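Long-range contacts in putative aspartate aminotransferase (Thermus thermophilus, PDB 1IUG), which probably catalyses pyridoxal 5'-phosphate-dependent transamination between amino acids and 2-oxo acids, as aspartate and alanine-glyoxylate aminotransferases do: residues E34-A39 with P231-V236; E50-I55 with A221-E226; I55-G60 with P191-V196. One frame throughout, in Å; residues are numbered along the deposited sequence.

Strand 52-57 ties the three contacts together. Interaction 3 pairs its second half with strand 193-198, interaction 2 fixes its first half to the end of helix 215-222, and the two share Ile55, with centres about 14 Å apart; their backbones also meet where Leu54 N lies 2.8 Å from Val196 O. Interaction 1 joins two helices that cover this pair of strands. Its centre is about 11 Å from that of interaction 2 and about 12 Å from that of interaction 3, and Ala232 N is hydrogen-bonded to Thr57 OG1 at 3.1 Å. The cofactor is reached at the far end of 55-60, where Ser59 and Gly60 bind the phosphate.

Interaction 1. Residues E34-A39 with P231-V236; sequences EVFLKA and PAINLV
Phe36, on helix 30-47, meets the start of helix 233-246 with one side of its ring, the CD1-CE1 bond. CE1 lies 4.0 Å from Pro231 CB, which approaches obliquely. CD1 is equally far, 4.0 Å, from Val236 CG1, while Val236 CG2 sits 4.1 Å from CE1, so that both methyls of the valine meet that bond obliquely from one side of the ring plane, opposite Pro231 CB. Ile233 CD1 comes in at the ring edge, near its plane, and is looser at 4.4 Å from CD1. One turn along the first helix, Ala39 CB makes the closest approach, 3.8 Å to Val236 CG1, and the valine thus spans both Phe36 and Ala39. The ring reaches across because its CG stands anti to the backbone N (chi1 -157°). Val236 likewise has CG1 anti to its N (174°), which leaves CG2 beside the N and turned to the ring.

Behind these side chains stands the helix start. Ala232 is the N-cap, its O accepting from Val236 N at 3.1 Å, and also the centre of an inverse gamma turn, just after Pro231, whose CB points towards helix 30-47. Ile55 of strand 52-57 packs beneath both Phe36 and Ala39, and Leu193 of strand 193-198 beneath Val236; the contact therefore joins two helices lying over one end of the large sheet. On the far side of the helix start, Pro191 of the second subunit packs on Ala232 and Asn234, which places this corner next to the dimer interface. No hydrogen bond or charge pair crosses between 34-39 and 231-236. The contact is wholly apolar, and its hold probably comes from the burial of methyl and ring carbons, without directional bonds to fix the register.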
# COMPACT_ATOMS: atom_id res chain seq x y z
N GLU A 34 2.83 7.59 18.64
CA GLU A 34 3.60 6.72 19.52
C GLU A 34 3.69 5.29 19.04
O GLU A 34 4.76 4.69 19.10
CB GLU A 34 3.07 6.79 20.96
CG GLU A 34 3.36 8.14 21.61
CD GLU A 34 2.79 8.29 23.01
OE1 GLU A 34 2.58 9.45 23.44
OE2 GLU A 34 2.56 7.27 23.70
N VAL A 35 2.59 4.75 18.52
CA VAL A 35 2.59 3.39 17.99
C VAL A 35 3.50 3.34 16.76
O VAL A 35 4.30 2.42 16.61
CB VAL A 35 1.17 2.92 17.59
CG1 VAL A 35 1.24 1.56 16.90
CG2 VAL A 35 0.29 2.81 18.82
N PHE A 36 3.40 4.36 15.91
CA PHE A 36 4.21 4.44 14.71
C PHE A 36 5.69 4.51 15.09
O PHE A 36 6.50 3.76 14.56
CB PHE A 36 3.82 5.66 13.88
CG PHE A 36 4.17 5.55 12.43
CD1 PHE A 36 3.34 4.85 11.55
CD2 PHE A 36 5.34 6.13 11.93
CE1 PHE A 36 3.66 4.74 10.20
CE2 PHE A 36 5.67 6.02 10.58
CZ PHE A 36 4.83 5.32 9.71
N LEU A 37 6.02 5.40 16.02
CA LEU A 37 7.40 5.55 16.50
C LEU A 37 7.87 4.25 17.15
O LEU A 37 9.04 3.88 17.04
CB LEU A 37 7.50 6.69 17.51
CG LEU A 37 7.68 8.09 16.92
CD1 LEU A 37 7.58 9.13 18.02
CD2 LEU A 37 9.03 8.17 16.21
N LYS A 38 6.95 3.58 17.84
CA LYS A 38 7.24 2.31 18.50
C LYS A 38 7.65 1.29 17.44
O LYS A 38 8.67 0.62 17.56
CB LYS A 38 5.98 1.82 19.23
CG LYS A 38 6.21 1.19 20.60
CD LYS A 38 7.10 -0.04 20.53
CE LYS A 38 7.32 -0.68 21.91
NZ LYS A 38 6.62 0.01 23.03
N ALA A 39 6.86 1.20 16.37
CA ALA A 39 7.15 0.27 15.28
C ALA A 39 8.49 0.60 14.63
O ALA A 39 9.28 -0.30 14.36
CB ALA A 39 6.02 0.29 14.26
N PRO A 231 -0.99 6.36 6.48
CA PRO A 231 -0.39 5.03 6.53
C PRO A 231 -1.43 3.97 6.91
O PRO A 231 -2.47 4.30 7.48
CB PRO A 231 0.63 5.19 7.65
CG PRO A 231 -0.14 6.03 8.65
CD PRO A 231 -0.83 7.07 7.76
N ALA A 232 -1.15 2.72 6.58
CA ALA A 232 -2.05 1.63 6.94
C ALA A 232 -1.77 1.37 8.43
O ALA A 232 -1.15 0.38 8.81
CB ALA A 232 -1.75 0.39 6.10
N ILE A 233 -2.23 2.32 9.25
CA ILE A 233 -2.03 2.31 10.70
C ILE A 233 -2.48 1.03 11.42
O ILE A 233 -1.88 0.65 12.42
CB ILE A 233 -2.69 3.57 11.34
CG1 ILE A 233 -2.26 3.73 12.80
CG2 ILE A 233 -4.21 3.50 11.21
CD1 ILE A 233 -0.78 4.04 12.97
N ASN A 234 -3.50 0.37 10.89
CA ASN A 234 -4.02 -0.87 11.47
C ASN A 234 -2.96 -1.97 11.37
O ASN A 234 -2.75 -2.74 12.31
CB ASN A 234 -5.28 -1.33 10.72
CG ASN A 234 -6.34 -0.23 10.63
OD1 ASN A 234 -6.11 0.82 10.02
ND2 ASN A 234 -7.50 -0.48 11.22
N LEU A 235 -2.31 -2.05 10.20
CA LEU A 235 -1.26 -3.03 9.96
C LEU A 235 -0.02 -2.69 10.79
O LEU A 235 0.68 -3.58 11.26
CB LEU A 235 -0.90 -3.07 8.48
CG LEU A 235 -2.01 -3.45 7.49
CD1 LEU A 235 -1.43 -3.51 6.09
CD2 LEU A 235 -2.61 -4.79 7.86
N VAL A 236 0.26 -1.40 10.95
CA VAL A 236 1.41 -0.95 11.73
C VAL A 236 1.25 -1.45 13.17
O VAL A 236 2.23 -1.89 13.79
CB VAL A 236 1.55 0.60 11.70
CG1 VAL A 236 2.65 1.06 12.65
CG2 VAL A 236 1.87 1.06 10.29

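Interaction 2. Residues E50-I55 with A221-E226; sequences EGEVLI and AQKEGE
The carboxamide of Gln222 lies flat between two apolar neighbours. Over one face stands a methyl of Leu54, CD2 being 3.8 Å from Gln222 CD; over the other is the ring of Phe36 on helix 30-47, with its CE2 3.7 Å from Gln222 OE1. The edge of the amide points at the backbone of Ile55, in strand 52-57, the outermost strand of the large sheet within this chain. Gln222 itself belongs to the end of helix 215-222, which a Schellman motif closes with Gly225 as its C-prime residue. Ile55 N donates to Gln222 OE1 at 2.8 Å, almost straight (169°), in the amide plane and on a lone pair. Gln222 NE2 returns a bond to Ile55 O, also 2.8 Å but more bent, arriving above the carbonyl plane; the same NE2 also bonds Glu218 OE1. One side chain thus serves both the N-H and the C=O of a single strand residue, much as a neighbouring strand would. Its chain, extended beyond CG, carries the amide to the strand. An alanine here would remove the amide that joins both polar atoms of Ile55 to the helix end, and would probably loosen the helix end from the strand.

Further along, Lys223 crosses Glu52 at about a right angle, yet their salt bridge is long, with NZ 3.9 Å from OE2. The firmer partner of Glu52 is Arg40 of helix 30-47, which takes OE1. The other oxygen of Glu52, OE2, comes nearest to the carbon beside the ammonium, 3.2 Å from Lys223 CE.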
# COMPACT_ATOMS: atom_id res chain seq x y z
N GLU A 50 21.94 1.14 13.01
CA GLU A 50 21.99 2.37 13.79
C GLU A 50 21.27 3.43 12.96
O GLU A 50 21.11 4.57 13.39
CB GLU A 50 23.45 2.77 14.01
CG GLU A 50 23.69 3.60 15.28
CD GLU A 50 23.42 2.80 16.54
OE1 GLU A 50 24.04 1.73 16.72
OE2 GLU A 50 22.59 3.25 17.37
N GLY A 51 20.83 3.03 11.77
CA GLY A 51 20.14 3.93 10.86
C GLY A 51 18.65 4.07 11.10
O GLY A 51 18.18 3.98 12.24
N GLU A 52 17.90 4.27 10.03
CA GLU A 52 16.45 4.45 10.12
C GLU A 52 15.69 3.45 9.26
O GLU A 52 16.16 3.02 8.21
CB GLU A 52 16.06 5.86 9.66
CG GLU A 52 16.74 7.00 10.40
CD GLU A 52 16.24 7.19 11.83
OE1 GLU A 52 15.15 6.68 12.18
OE2 GLU A 52 16.93 7.87 12.61
N VAL A 53 14.50 3.09 9.72
CA VAL A 53 13.65 2.18 8.97
C VAL A 53 12.37 2.95 8.63
O VAL A 53 11.75 3.55 9.50
CB VAL A 53 13.29 0.91 9.77
CG1 VAL A 53 12.48 -0.05 8.90
CG2 VAL A 53 14.55 0.22 10.28
N LEU A 54 12.04 2.98 7.34
CA LEU A 54 10.85 3.68 6.88
C LEU A 54 9.72 2.69 6.58
O LEU A 54 9.95 1.64 5.98
CB LEU A 54 11.17 4.52 5.65
CG LEU A 54 12.19 5.64 5.87
CD1 LEU A 54 12.54 6.32 4.56
CD2 LEU A 54 11.64 6.65 6.87
N ILE A 55 8.52 3.03 7.04
CA ILE A 55 7.34 2.21 6.82
C ILE A 55 6.55 2.76 5.63
O ILE A 55 6.11 3.92 5.65
CB ILE A 55 6.42 2.20 8.05
CG1 ILE A 55 7.19 1.69 9.27
CG2 ILE A 55 5.17 1.37 7.79
CD1 ILE A 55 6.37 1.63 10.54
N ALA A 221 9.07 13.18 7.82
CA ALA A 221 7.84 12.93 8.56
C ALA A 221 7.91 11.78 9.57
O ALA A 221 7.42 11.91 10.70
CB ALA A 221 6.69 12.70 7.60
N GLN A 222 8.49 10.65 9.17
CA GLN A 222 8.57 9.48 10.04
C GLN A 222 9.46 9.66 11.26
O GLN A 222 9.29 8.98 12.27
CB GLN A 222 8.91 8.22 9.25
CG GLN A 222 7.82 7.91 8.22
CD GLN A 222 7.90 6.51 7.64
OE1 GLN A 222 8.45 5.60 8.25
NE2 GLN A 222 7.32 6.34 6.46
N LYS A 223 10.38 10.62 11.17
CA LYS A 223 11.28 10.96 12.27
C LYS A 223 10.42 11.40 13.46
O LYS A 223 10.73 11.11 14.62
CB LYS A 223 12.16 12.14 11.87
CG LYS A 223 13.58 11.82 11.44
CD LYS A 223 14.35 11.13 12.56
CE LYS A 223 15.79 10.82 12.16
NZ LYS A 223 16.12 11.27 10.77
N GLU A 224 9.32 12.09 13.16
CA GLU A 224 8.41 12.60 14.18
C GLU A 224 7.20 11.71 14.45
O GLU A 224 6.27 12.11 15.16
CB GLU A 224 7.95 14.01 13.80
CG GLU A 224 7.52 14.87 15.00
CD GLU A 224 6.93 16.22 14.59
OE1 GLU A 224 7.63 17.00 13.90
OE2 GLU A 224 5.77 16.49 14.97
N GLY A 225 7.19 10.50 13.90
CA GLY A 225 6.07 9.60 14.12
C GLY A 225 4.92 9.79 13.16
O GLY A 225 3.81 9.31 13.41
N GLU A 226 5.17 10.53 12.08
CA GLU A 226 4.15 10.78 11.06
C GLU A 226 4.58 10.01 9.82
O GLU A 226 5.50 9.21 9.86
CB GLU A 226 4.10 12.27 10.69
CG GLU A 226 4.37 13.25 11.81
CD GLU A 226 3.13 13.66 12.57
OE1 GLU A 226 2.01 13.28 12.16
OE2 GLU A 226 3.28 14.39 13.57

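Interaction 3. Residues I55-G60 with P191-V196; sequences ILTGSG and PGLGFV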
# COMPACT_ATOMS: atom_id res chain seq x y z
N ILE A 55 8.52 3.03 7.04
CA ILE A 55 7.34 2.21 6.82
C ILE A 55 6.55 2.76 5.63
O ILE A 55 6.11 3.92 5.65
CB ILE A 55 6.42 2.20 8.05
CG1 ILE A 55 7.19 1.69 9.27
CG2 ILE A 55 5.17 1.37 7.79
CD1 ILE A 55 6.37 1.63 10.54
N LEU A 56 6.40 1.94 4.60
CA LEU A 56 5.67 2.35 3.39
C LEU A 56 4.40 1.53 3.23
O LEU A 56 4.38 0.33 3.51
CB LEU A 56 6.55 2.15 2.15
CG LEU A 56 7.95 2.79 2.14
CD1 LEU A 56 8.61 2.48 0.81
CD2 LEU A 56 7.87 4.29 2.35
N THR A 57 3.34 2.19 2.78
CA THR A 57 2.08 1.51 2.57
C THR A 57 2.06 0.97 1.15
O THR A 57 1.94 1.72 0.18
CB THR A 57 0.89 2.46 2.85
OG1 THR A 57 0.92 2.84 4.23
CG2 THR A 57 -0.44 1.77 2.56
N GLY A 58 2.26 -0.34 1.04
CA GLY A 58 2.29 -1.02 -0.24
C GLY A 58 2.97 -2.36 -0.05
O GLY A 58 3.33 -2.71 1.07
N SER A 59 3.14 -3.13 -1.13
CA SER A 59 3.77 -4.44 -1.01
C SER A 59 5.30 -4.34 -0.94
O SER A 59 5.87 -3.25 -1.04
CB SER A 59 3.35 -5.37 -2.15
OG SER A 59 3.93 -4.97 -3.38
N GLY A 60 5.95 -5.50 -0.77
CA GLY A 60 7.39 -5.54 -0.69
C GLY A 60 8.08 -4.98 -1.92
O GLY A 60 9.12 -4.31 -1.80
N PRO A 191 -0.59 -8.69 4.17
CA PRO A 191 0.13 -7.95 3.12
C PRO A 191 -0.33 -6.50 3.22
O PRO A 191 -1.45 -6.24 3.66
CB PRO A 191 -0.41 -8.58 1.83
CG PRO A 191 -0.86 -9.94 2.25
CD PRO A 191 -1.49 -9.69 3.59
N GLY A 192 0.51 -5.56 2.81
CA GLY A 192 0.11 -4.16 2.87
C GLY A 192 1.18 -3.17 3.29
O GLY A 192 1.00 -1.97 3.11
N LEU A 193 2.27 -3.67 3.87
CA LEU A 193 3.36 -2.80 4.29
C LEU A 193 4.69 -3.25 3.70
O LEU A 193 4.92 -4.45 3.49
CB LEU A 193 3.49 -2.76 5.82
CG LEU A 193 2.35 -2.19 6.66
CD1 LEU A 193 2.74 -2.25 8.14
CD2 LEU A 193 2.04 -0.75 6.25
N GLY A 194 5.55 -2.28 3.41
CA GLY A 194 6.88 -2.54 2.89
C GLY A 194 7.81 -1.71 3.75
O GLY A 194 7.42 -0.65 4.25
N PHE A 195 9.03 -2.19 3.97
CA PHE A 195 9.99 -1.45 4.80
C PHE A 195 11.32 -1.22 4.10
O PHE A 195 11.86 -2.11 3.44
CB PHE A 195 10.25 -2.18 6.12
CG PHE A 195 9.00 -2.68 6.79
CD1 PHE A 195 8.64 -4.02 6.68
CD2 PHE A 195 8.18 -1.82 7.50
CE1 PHE A 195 7.47 -4.49 7.26
CE2 PHE A 195 7.01 -2.28 8.09
CZ PHE A 195 6.65 -3.61 7.97
N VAL A 196 11.84 -0.01 4.24
CA VAL A 196 13.13 0.35 3.68
C VAL A 196 14.02 0.74 4.85
O VAL A 196 13.75 1.71 5.56
CB VAL A 196 13.05 1.54 2.70
CG1 VAL A 196 14.44 1.86 2.16
CG2 VAL A 196 12.12 1.22 1.54
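Around Gly194 the backbones of 55-60 and 191-196 are drawn close together. Leu56 N donates to Gly194 O at 2.8 Å, nearly along the C=O axis, and Gly194 N answers to Leu56 O at 2.9 Å in the carbonyl plane; both bonds are close to straight. Packing is tight enough that a CB on Gly194 would clash with Ser59 O. Beyond Thr57 the pairing slackens: Gly58 N reaches Gly192 O at 2.9 Å, but at only 132° and from well above the carbonyl plane. The backbone of Gly192 (phi 142°) would jam any CB against the carbonyl O of Pro191.

These are antiparallel neighbours at one border of the seven-stranded sheet of a fold-type I pyridoxal-phosphate enzyme, where 193-198 is the strand that runs against the other six. Ile55, Thr57, Leu193 and Phe195 share one face of it. Here the side chains meet at van der Waals distance: Ile55 CG1 lies at the edge of the Phe195 ring, 4.1 Å from CD2, and Ile55 CG2 is equally far, 4.1 Å, from Leu193 CD2. Helices 30-47 and 233-246 cover these residues. On the reverse face Leu56 CD1 meets Val196 CG2 at 3.8 Å, the two crossing obliquely, under Ala63 and Ala66 of helix 60-71. Ser59 is the N-cap of that helix; its OG and Gly60 N bond the phosphate oxygens OP2 and OP3 of the cofactor-modified Lys185, where the helix N-terminus would probably favour the negative charge. Tyr212 of the second subunit, through OH, bonds Ser59 N.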